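Local structure of probable ribose-5-phosphate isomerase B (Mycoplasma genitalium, 6MU0) at residues G92-V98 against N112-L118. The protein probably interconverts ribulose 5-phosphate and ribose 5-phosphate in the non-oxidative stage of the pentose phosphate pathway. Sequence-based numbering, arbitrary orientation.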
ATOM      1  N   GLY A  92       1.881  -9.074  10.054  1.00 11.46           N
ATOM      2  CA  GLY A  92       0.554  -9.005   9.490  1.00 12.25           C
ATOM      3  C   GLY A  92       0.454  -8.218   8.207  1.00 10.85           C
ATOM      4  O   GLY A  92      -0.624  -8.194   7.597  1.00 12.19           O
ATOM      5  N   VAL A  93       1.525  -7.576   7.777  1.00  9.83           N
ATOM      6  CA  VAL A  93       1.495  -6.778   6.560  1.00  9.50           C
ATOM      7  C   VAL A  93       1.925  -7.629   5.376  1.00  8.67           C
ATOM      8  O   VAL A  93       2.872  -8.419   5.459  1.00 10.28           O
ATOM      9  CB  VAL A  93       2.369  -5.520   6.719  1.00 10.40           C
ATOM     10  CG1 VAL A  93       2.540  -4.803   5.382  1.00 11.15           C
ATOM     11  CG2 VAL A  93       1.740  -4.597   7.747  1.00 12.05           C
ATOM     12  N   LEU A  94       1.211  -7.473   4.266  1.00  8.81           N
ATOM     13  CA  LEU A  94       1.545  -8.100   2.992  1.00  8.51           C
ATOM     14  C   LEU A  94       1.599  -6.958   1.983  1.00  7.83           C
ATOM     15  O   LEU A  94       0.560  -6.432   1.574  1.00  8.24           O
ATOM     16  CB  LEU A  94       0.490  -9.140   2.628  1.00  9.23           C
ATOM     17  CG  LEU A  94       0.402 -10.337   3.583  1.00 11.16           C
ATOM     18  CD1 LEU A  94      -0.848 -11.140   3.247  1.00 13.73           C
ATOM     19  CD2 LEU A  94       1.656 -11.205   3.514  1.00 11.95           C
ATOM     20  N   ALA A  95       2.806  -6.543   1.607  1.00  7.30           N
ATOM     21  CA  ALA A  95       3.000  -5.350   0.795  1.00  7.80           C
ATOM     22  C   ALA A  95       3.422  -5.732  -0.619  1.00  7.34           C
ATOM     23  O   ALA A  95       4.400  -6.469  -0.807  1.00  7.96           O
ATOM     24  CB  ALA A  95       4.037  -4.422   1.426  1.00  8.27           C
ATOM     25  N   ALA A  96       2.679  -5.227  -1.605  1.00  7.71           N
ATOM     26  CA  ALA A  96       2.870  -5.560  -3.009  1.00  8.01           C
ATOM     27  C   ALA A  96       3.321  -4.333  -3.782  1.00  7.18           C
ATOM     28  O   ALA A  96       2.658  -3.291  -3.743  1.00  8.20           O
ATOM     29  CB  ALA A  96       1.552  -6.035  -3.615  1.00  8.76           C
ATOM     30  N   LEU A  97       4.417  -4.476  -4.518  1.00  7.34           N
ATOM     31  CA  LEU A  97       4.909  -3.422  -5.394  0.53  7.53           C
ATOM     32  C   LEU A  97       4.276  -3.603  -6.770  1.00  7.07           C
ATOM     33  O   LEU A  97       4.457  -4.641  -7.416  1.00  7.61           O
ATOM     34  CB  LEU A  97       6.435  -3.461  -5.476  0.53  8.73           C
ATOM     35  CG  LEU A  97       7.093  -2.494  -6.466  0.53  9.80           C
ATOM     36  CD1 LEU A  97       6.563  -1.073  -6.325  0.53 10.51           C
ATOM     37  CD2 LEU A  97       8.610  -2.509  -6.309  0.53 11.22           C
ATOM     38  N   VAL A  98       3.522  -2.597  -7.206  1.00  7.14           N
ATOM     39  CA  VAL A  98       2.822  -2.639  -8.484  1.00  7.41           C
ATOM     40  C   VAL A  98       3.220  -1.405  -9.278  1.00  7.63           C
ATOM     41  O   VAL A  98       3.022  -0.275  -8.812  1.00  7.57           O
ATOM     42  CB  VAL A  98       1.295  -2.687  -8.306  1.00  8.21           C
ATOM     43  CG1 VAL A  98       0.608  -2.696  -9.657  1.00  8.81           C
ATOM     44  CG2 VAL A  98       0.869  -3.888  -7.474  1.00  8.43           C
ATOM     45  N   ASN A 112      -3.387 -11.194  -1.645  1.00  9.77           N
ATOM     46  CA  ASN A 112      -4.132 -10.615  -0.524  1.00 10.93           C
ATOM     47  C   ASN A 112      -3.407  -9.421   0.094  1.00  9.62           C
ATOM     48  O   ASN A 112      -3.434  -9.214   1.306  1.00 10.04           O
ATOM     49  CB  ASN A 112      -4.469 -11.654   0.546  1.00 13.40           C
ATOM     50  CG  ASN A 112      -5.601 -11.208   1.432  1.00 15.63           C
ATOM     51  OD1 ASN A 112      -6.428 -10.392   1.025  1.00 16.19           O
ATOM     52  ND2 ASN A 112      -5.646 -11.730   2.654  1.00 19.01           N
ATOM     53  N   ALA A 113      -2.750  -8.621  -0.739  1.00  9.04           N
ATOM     54  CA  ALA A 113      -1.942  -7.543  -0.191  1.00  8.86           C
ATOM     55  C   ALA A 113      -2.811  -6.570   0.593  1.00  8.54           C
ATOM     56  O   ALA A 113      -3.919  -6.233   0.176  1.00  9.79           O
ATOM     57  CB  ALA A 113      -1.244  -6.792  -1.321  1.00 10.05           C
ATOM     58  N   ASN A 114      -2.300  -6.111   1.733  1.00  8.28           N
ATOM     59  CA  ASN A 114      -2.946  -5.021   2.451  1.00  8.32           C
ATOM     60  C   ASN A 114      -2.167  -3.717   2.394  1.00  7.92           C
ATOM     61  O   ASN A 114      -2.635  -2.712   2.939  1.00  8.79           O
ATOM     62  CB  ASN A 114      -3.324  -5.407   3.889  1.00  8.61           C
ATOM     63  CG  ASN A 114      -2.154  -5.942   4.688  1.00  8.30           C
ATOM     64  OD1 ASN A 114      -0.989  -5.712   4.354  1.00  8.58           O
ATOM     65  ND2 ASN A 114      -2.460  -6.660   5.762  1.00 10.48           N
ATOM     66  N   VAL A 115      -1.020  -3.696   1.710  1.00  8.00           N
ATOM     67  CA  VAL A 115      -0.275  -2.474   1.455  1.00  7.82           C
ATOM     68  C   VAL A 115       0.142  -2.479  -0.009  1.00  7.78           C
ATOM     69  O   VAL A 115       0.719  -3.462  -0.497  1.00  8.81           O
ATOM     70  CB  VAL A 115       0.946  -2.324   2.385  1.00  8.12           C
ATOM     71  CG1 VAL A 115       1.812  -1.134   1.972  1.00  9.15           C
ATOM     72  CG2 VAL A 115       0.500  -2.169   3.843  1.00  9.43           C
ATOM     73  N   LEU A 116      -0.181  -1.394  -0.705  1.00  7.23           N
ATOM     74  CA  LEU A 116       0.139  -1.192  -2.106  1.00  7.64           C
ATOM     75  C   LEU A 116       1.302  -0.212  -2.178  1.00  7.11           C
ATOM     76  O   LEU A 116       1.213   0.897  -1.640  1.00  7.74           O
ATOM     77  CB  LEU A 116      -1.088  -0.609  -2.807  1.00  8.57           C
ATOM     78  CG  LEU A 116      -0.906  -0.180  -4.257  1.00  8.94           C
ATOM     79  CD1 LEU A 116      -0.586  -1.368  -5.149  1.00 10.03           C
ATOM     80  CD2 LEU A 116      -2.171   0.535  -4.719  1.00  9.80           C
ATOM     81  N   CYS A 117       2.382  -0.623  -2.842  1.00  7.20           N
ATOM     82  CA  CYS A 117       3.590   0.177  -2.986  1.00  7.13           C
ATOM     83  C   CYS A 117       3.728   0.626  -4.433  1.00  7.27           C
ATOM     84  O   CYS A 117       3.573  -0.185  -5.359  1.00  7.77           O
ATOM     85  CB  CYS A 117       4.817  -0.625  -2.559  1.00  7.46           C
ATOM     86  SG  CYS A 117       4.703  -1.176  -0.832  1.00  8.50           S
ATOM     87  N   LEU A 118       4.028   1.917  -4.612  1.00  6.85           N
ATOM     88  CA  LEU A 118       3.996   2.585  -5.903  1.00  7.06           C
ATOM     89  C   LEU A 118       5.287   3.360  -6.127  1.00  6.63           C
ATOM     90  O   LEU A 118       5.937   3.823  -5.182  1.00  7.48           O
ATOM     91  CB  LEU A 118       2.843   3.594  -5.970  1.00  7.32           C
ATOM     92  CG  LEU A 118       1.444   3.052  -5.688  1.00  8.03           C
ATOM     93  CD1 LEU A 118       0.433   4.181  -5.646  1.00  8.57           C
ATOM     94  CD2 LEU A 118       1.047   2.013  -6.717  1.00  8.78           C
TER
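Strands 95-97 and 115-117 pair in parallel with a 24° angle between their axes, joined by the hydrogen bonds Ala96 N to Val115 O, Cys117 N to Ala96 O and Val98 N to Cys117 O. Where the strands begin, Leu94 O accepts the N-H groups of Asn114 and Val115. The Asn114 side chain adds two bonds to the backbone of 92-94. Its CG sits between its own backbone N and carbonyl carbon (chi1 54°), which turns the amide toward 92-94. Asn114 OD1 takes the N-H of Leu94 N in a nearly straight bond of 2.8 Å. Asn114 ND2 gives a hydrogen to Gly92 O, 3.0 Å away and close to the amide plane. These two bonds hold both ends of the amide; ND2 also bonds Ser68 O. The pair belongs to a beta-alpha-beta unit with helix 101-109 between its strands, and 95-97 is an edge strand of the parallel sheet within this chain. On the face of Ala95, Val115 and Cys117, Ala95 CB lies 3.9 Å from Val115 CB, and helix 81-88 packs over Ala95 and Cys117. Val93 CG1 meets Val115 CG2 at 3.7 Å. On the face of Ala96 and Leu116, Ala113 CB touches Ala96 CB and Val98 CG2 meets Leu116 CD1. Helices 101-109 and 125-137 pack against Val98.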